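Local coordinates for basic helix-loop-helix, putative, expressed (PDB 5LW0), which binds ADP-ribose through its macrodomain and, as part of a larger zinc-finger and HIT-type protein, probably acts in DNA repair, at residues Ile125-Asn130 with Gly139-Ile144. Residues are numbered along the deposited sequence; the frame is centred on the assembly and turned at random.
Sequences IANAAN and GVNAAI. With AR6 ([(2R,3S,4R,5R)-5-(6-aminopurin-9-yl)-3,4-dihydroxy-oxolan-2-yl]methyl [hydroxy-[[(2R,3S,4R,5S)-3,4,5-trihydroxyoxolan-2-yl]methoxy]phosphoryl] hydrogen phosphate), chain C.
N127 and N141 both carry CG anti to the backbone N (chi1 178° and -177°), and this brings the two amides together between strand 124-128 and the first turn of helix 139-148. N127 ND2 donates to N141 OD1 at 2.9 Å with an almost straight N-H...O, and the two amide planes, only 17° apart, lie nearly flat with one another. The other N-H bond of N127 goes to H190 on the adjacent strand 187-192, while N141 ND2 is held by the carbonyls of K134 and G136 in the intervening loop. Both amides are thereby fixed in rotation.

Beside this polar pair the packing turns apolar. The I144 CD1 methyl slides along N127, 3.6 Å from its CB, and meets I125 CD1 tip to tip; V140 CG1 sits 3.6 Å from A128 CB. Nothing in the model pairs with A126 O or A128 N, two backbone atoms that this packing buries.

Two waters finish the join. One receives the backbone N-H of N141 and lies 2.7 Å from A128 O and close to O2A of the ADP-ribose; the other donates to N141 OD1, giving that oxygen a second donor, and accepts from N130 N.

V140 and N130 both also bind the ligand. V140 N donates to phosphate oxygen O2A at 2.8 Å, and N130 ND2, which K134 O also holds, reaches hydroxyl oxygen O2D of the distal ribose at 3.1 Å. This is the macrodomain pocket, with the adenosine-side phosphate at the helix N-terminus, where the helix dipole would be expected to help stabilise its negative charge. N141 is held at both its oxygen and its nitrogen, consistent with a fixed spacing between the phosphate and distal-ribose contacts.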
ATOM      1  N   ILE A 125      -5.753   2.103  -4.353  1.00 13.15           N
ATOM      2  CA  ILE A 125      -5.107   2.131  -3.044  1.00 13.74           C
ATOM      3  C   ILE A 125      -4.638   0.749  -2.630  1.00 13.54           C
ATOM      4  O   ILE A 125      -5.191  -0.267  -3.053  1.00 15.20           O
ATOM      5  CB  ILE A 125      -6.000   2.743  -1.955  1.00 15.54           C
ATOM      6  CG1 ILE A 125      -7.171   1.880  -1.689  1.00 19.14           C
ATOM      7  CG2 ILE A 125      -6.436   4.179  -2.316  1.00 17.40           C
ATOM      8  CD1 ILE A 125      -8.016   2.372  -0.512  1.00 22.31           C
ATOM      9  N   ALA A 126      -3.542   0.710  -1.877  1.00 13.18           N
ATOM     10  CA  ALA A 126      -3.037  -0.560  -1.311  1.00 13.79           C
ATOM     11  C   ALA A 126      -3.501  -0.768   0.105  1.00 13.86           C
ATOM     12  O   ALA A 126      -3.646   0.198   0.874  1.00 15.03           O
ATOM     13  CB  ALA A 126      -1.540  -0.550  -1.347  1.00 14.17           C
ATOM     14  N   ASN A 127      -3.687  -2.023   0.464  1.00 14.10           N
ATOM     15  CA  ASN A 127      -4.067  -2.433   1.790  1.00 14.25           C
ATOM     16  C   ASN A 127      -3.010  -3.321   2.417  1.00 14.86           C
ATOM     17  O   ASN A 127      -2.448  -4.175   1.759  1.00 15.60           O
ATOM     18  CB  ASN A 127      -5.368  -3.159   1.686  1.00 15.35           C
ATOM     19  CG  ASN A 127      -5.838  -3.681   3.022  1.00 16.50           C
ATOM     20  OD1 ASN A 127      -5.656  -3.014   4.043  1.00 16.74           O
ATOM     21  ND2 ASN A 127      -6.465  -4.862   3.018  1.00 15.99           N
ATOM     22  N   ALA A 128      -2.681  -3.100   3.700  1.00 14.52           N
ATOM     23  CA  ALA A 128      -1.827  -3.977   4.404  1.00 14.78           C
ATOM     24  C   ALA A 128      -2.694  -5.086   5.005  1.00 15.35           C
ATOM     25  O   ALA A 128      -3.259  -4.955   6.072  1.00 16.07           O
ATOM     26  CB  ALA A 128      -1.037  -3.231   5.465  1.00 16.66           C
ATOM     27  N   ALA A 129      -2.752  -6.168   4.274  1.00 14.82           N
ATOM     28  CA  ALA A 129      -3.730  -7.216   4.522  1.00 16.25           C
ATOM     29  C   ALA A 129      -3.233  -8.192   5.525  1.00 16.48           C
ATOM     30  O   ALA A 129      -2.057  -8.214   5.897  1.00 15.79           O
ATOM     31  CB  ALA A 129      -4.034  -7.922   3.180  1.00 16.71           C
ATOM     32  N   ASN A 130      -4.132  -9.118   5.939  1.00 17.33           N
ATOM     33  CA  ASN A 130      -3.702 -10.364   6.595  1.00 18.67           C
ATOM     34  C   ASN A 130      -3.807 -11.572   5.630  1.00 17.51           C
ATOM     35  O   ASN A 130      -4.398 -11.463   4.556  1.00 18.07           O
ATOM     36  CB  ASN A 130      -4.528 -10.595   7.880  1.00 20.13           C
ATOM     37  CG  ASN A 130      -5.999 -10.676   7.605  1.00 21.98           C
ATOM     38  OD1 ASN A 130      -6.456 -11.598   6.933  1.00 21.71           O
ATOM     39  ND2 ASN A 130      -6.753  -9.664   8.046  1.00 24.26           N
ATOM     40  N   GLY A 139      -5.765  -1.537  12.215  1.00 27.39           N
ATOM     41  CA  GLY A 139      -4.929  -0.973  11.183  1.00 23.52           C
ATOM     42  C   GLY A 139      -5.646  -0.550   9.923  1.00 19.67           C
ATOM     43  O   GLY A 139      -6.898  -0.328   9.845  1.00 20.39           O
ATOM     44  N   VAL A 140      -4.864  -0.441   8.867  1.00 17.66           N
ATOM     45  CA  VAL A 140      -5.408   0.051   7.648  1.00 17.18           C
ATOM     46  C   VAL A 140      -6.363  -0.934   7.028  1.00 15.95           C
ATOM     47  O   VAL A 140      -7.345  -0.549   6.393  1.00 17.28           O
ATOM     48  CB  VAL A 140      -4.282   0.464   6.669  1.00 21.13           C
ATOM     49  CG1 VAL A 140      -3.612  -0.736   6.084  1.00 21.56           C
ATOM     50  CG2 VAL A 140      -4.860   1.313   5.569  1.00 25.41           C
ATOM     51  N   ASN A 141      -6.152  -2.237   7.268  1.00 16.34           N
ATOM     52  CA  ASN A 141      -7.080  -3.258   6.750  1.00 16.14           C
ATOM     53  C   ASN A 141      -8.511  -3.044   7.266  1.00 16.91           C
ATOM     54  O   ASN A 141      -9.467  -3.021   6.501  1.00 15.79           O
ATOM     55  CB  ASN A 141      -6.574  -4.622   7.139  1.00 16.47           C
ATOM     56  CG  ASN A 141      -7.430  -5.733   6.597  1.00 19.76           C
ATOM     57  OD1 ASN A 141      -7.352  -6.093   5.461  1.00 17.04           O
ATOM     58  ND2 ASN A 141      -8.284  -6.311   7.483  1.00 18.20           N
ATOM     59  N   ALA A 142      -8.624  -2.756   8.570  1.00 18.36           N
ATOM     60  CA  ALA A 142      -9.961  -2.452   9.120  1.00 18.94           C
ATOM     61  C   ALA A 142     -10.585  -1.241   8.507  1.00 19.15           C
ATOM     62  O   ALA A 142     -11.761  -1.239   8.169  1.00 20.37           O
ATOM     63  CB  ALA A 142      -9.861  -2.301  10.623  1.00 19.34           C
ATOM     64  N   ALA A 143      -9.776  -0.200   8.336  1.00 20.81           N
ATOM     65  CA  ALA A 143     -10.265   1.038   7.785  1.00 18.56           C
ATOM     66  C   ALA A 143     -10.763   0.887   6.363  1.00 19.07           C
ATOM     67  O   ALA A 143     -11.774   1.440   6.010  1.00 19.40           O
ATOM     68  CB  ALA A 143      -9.156   2.097   7.857  1.00 19.72           C
ATOM     69  N   ILE A 144      -9.986   0.160   5.511  1.00 17.01           N
ATOM     70  CA  ILE A 144     -10.354  -0.020   4.169  1.00 16.28           C
ATOM     71  C   ILE A 144     -11.644  -0.833   4.042  1.00 17.47           C
ATOM     72  O   ILE A 144     -12.525  -0.470   3.283  1.00 19.63           O
ATOM     73  CB  ILE A 144      -9.167  -0.604   3.316  1.00 16.64           C
ATOM     74  CG1 ILE A 144      -8.130   0.522   3.133  1.00 17.47           C
ATOM     75  CG2 ILE A 144      -9.682  -1.094   2.001  1.00 18.24           C
ATOM     76  CD1 ILE A 144      -6.812   0.067   2.554  1.00 17.50           C
TER
HETATM   77  N1  AR6 C 301      -4.791   5.694   6.398  1.00 16.95           N
HETATM   78  C2  AR6 C 301      -3.463   5.723   6.155  1.00 18.03           C
HETATM   79  N3  AR6 C 301      -2.571   5.034   6.840  1.00 18.91           N
HETATM   80  C4  AR6 C 301      -2.963   4.224   7.871  1.00 21.42           C
HETATM   81  C5  AR6 C 301      -4.350   4.091   8.194  1.00 22.40           C
HETATM   82  C6  AR6 C 301      -5.295   4.881   7.387  1.00 18.89           C
HETATM   83  N6  AR6 C 301      -6.592   4.836   7.576  1.00 19.77           N
HETATM   84  N7  AR6 C 301      -4.439   3.188   9.280  1.00 22.08           N
HETATM   85  C8  AR6 C 301      -3.177   2.773   9.534  1.00 20.80           C
HETATM   86  N9  AR6 C 301      -2.276   3.385   8.682  1.00 21.22           N
HETATM   87  PA  AR6 C 301      -0.936  -1.727   9.668  1.00 20.24           P
HETATM   88  PB  AR6 C 301       0.936  -3.961   9.055  1.00 19.39           P
HETATM   89  C1' AR6 C 301      -0.855   3.151   8.541  1.00 20.94           C
HETATM   90  O1A AR6 C 301      -0.787  -2.096  11.159  1.00 22.58           O
HETATM   91  O1B AR6 C 301       1.966  -3.502  10.058  1.00 17.94           O
HETATM   92  C1D AR6 C 301      -3.866  -5.378   9.842  1.00 39.55           C
HETATM   93  O1D AR6 C 301      -4.978  -5.102  10.667  1.00 39.06           O
HETATM   94  C2' AR6 C 301      -0.048   2.872   9.803  1.00 19.81           C
HETATM   95  O2' AR6 C 301       0.200   4.073  10.597  1.00 21.13           O
HETATM   96  O2A AR6 C 301      -2.283  -1.480   9.103  1.00 20.34           O
HETATM   97  O2B AR6 C 301       1.374  -4.458   7.709  1.00 18.03           O
HETATM   98  C2D AR6 C 301      -4.090  -6.742   9.122  1.00 39.83           C
HETATM   99  O2D AR6 C 301      -5.300  -7.431   9.638  1.00 34.94           O
HETATM  100  C3' AR6 C 301       1.174   2.208   9.219  1.00 22.37           C
HETATM  101  O3' AR6 C 301       2.165   3.179   8.785  1.00 21.52           O
HETATM  102  O3A AR6 C 301      -0.199  -2.848   8.746  1.00 19.65           O
HETATM  103  C3D AR6 C 301      -2.835  -7.530   9.373  1.00 33.63           C
HETATM  104  O3D AR6 C 301      -3.195  -8.553  10.346  1.00 46.89           O
HETATM  105  C4' AR6 C 301       0.624   1.446   7.998  1.00 20.37           C
HETATM  106  O4' AR6 C 301      -0.685   1.920   7.780  1.00 21.19           O
HETATM  107  C4D AR6 C 301      -1.830  -6.518   9.975  1.00 30.38           C
HETATM  108  O4D AR6 C 301      -2.584  -5.427  10.553  1.00 29.21           O
HETATM  109  C5' AR6 C 301       0.578  -0.050   8.182  1.00 22.56           C
HETATM  110  O5' AR6 C 301       0.024  -0.413   9.461  1.00 21.21           O
HETATM  111  C5D AR6 C 301      -0.885  -5.869   8.969  1.00 22.87           C
HETATM  112  O5D AR6 C 301       0.082  -5.139   9.758  1.00 20.97           O
HETATM  113  O   HOH W   1      -3.719  -3.508   8.353  1.00 17.43           O
HETATM  114  O   HOH W   2      -6.979  -8.742   4.869  1.00 21.49           O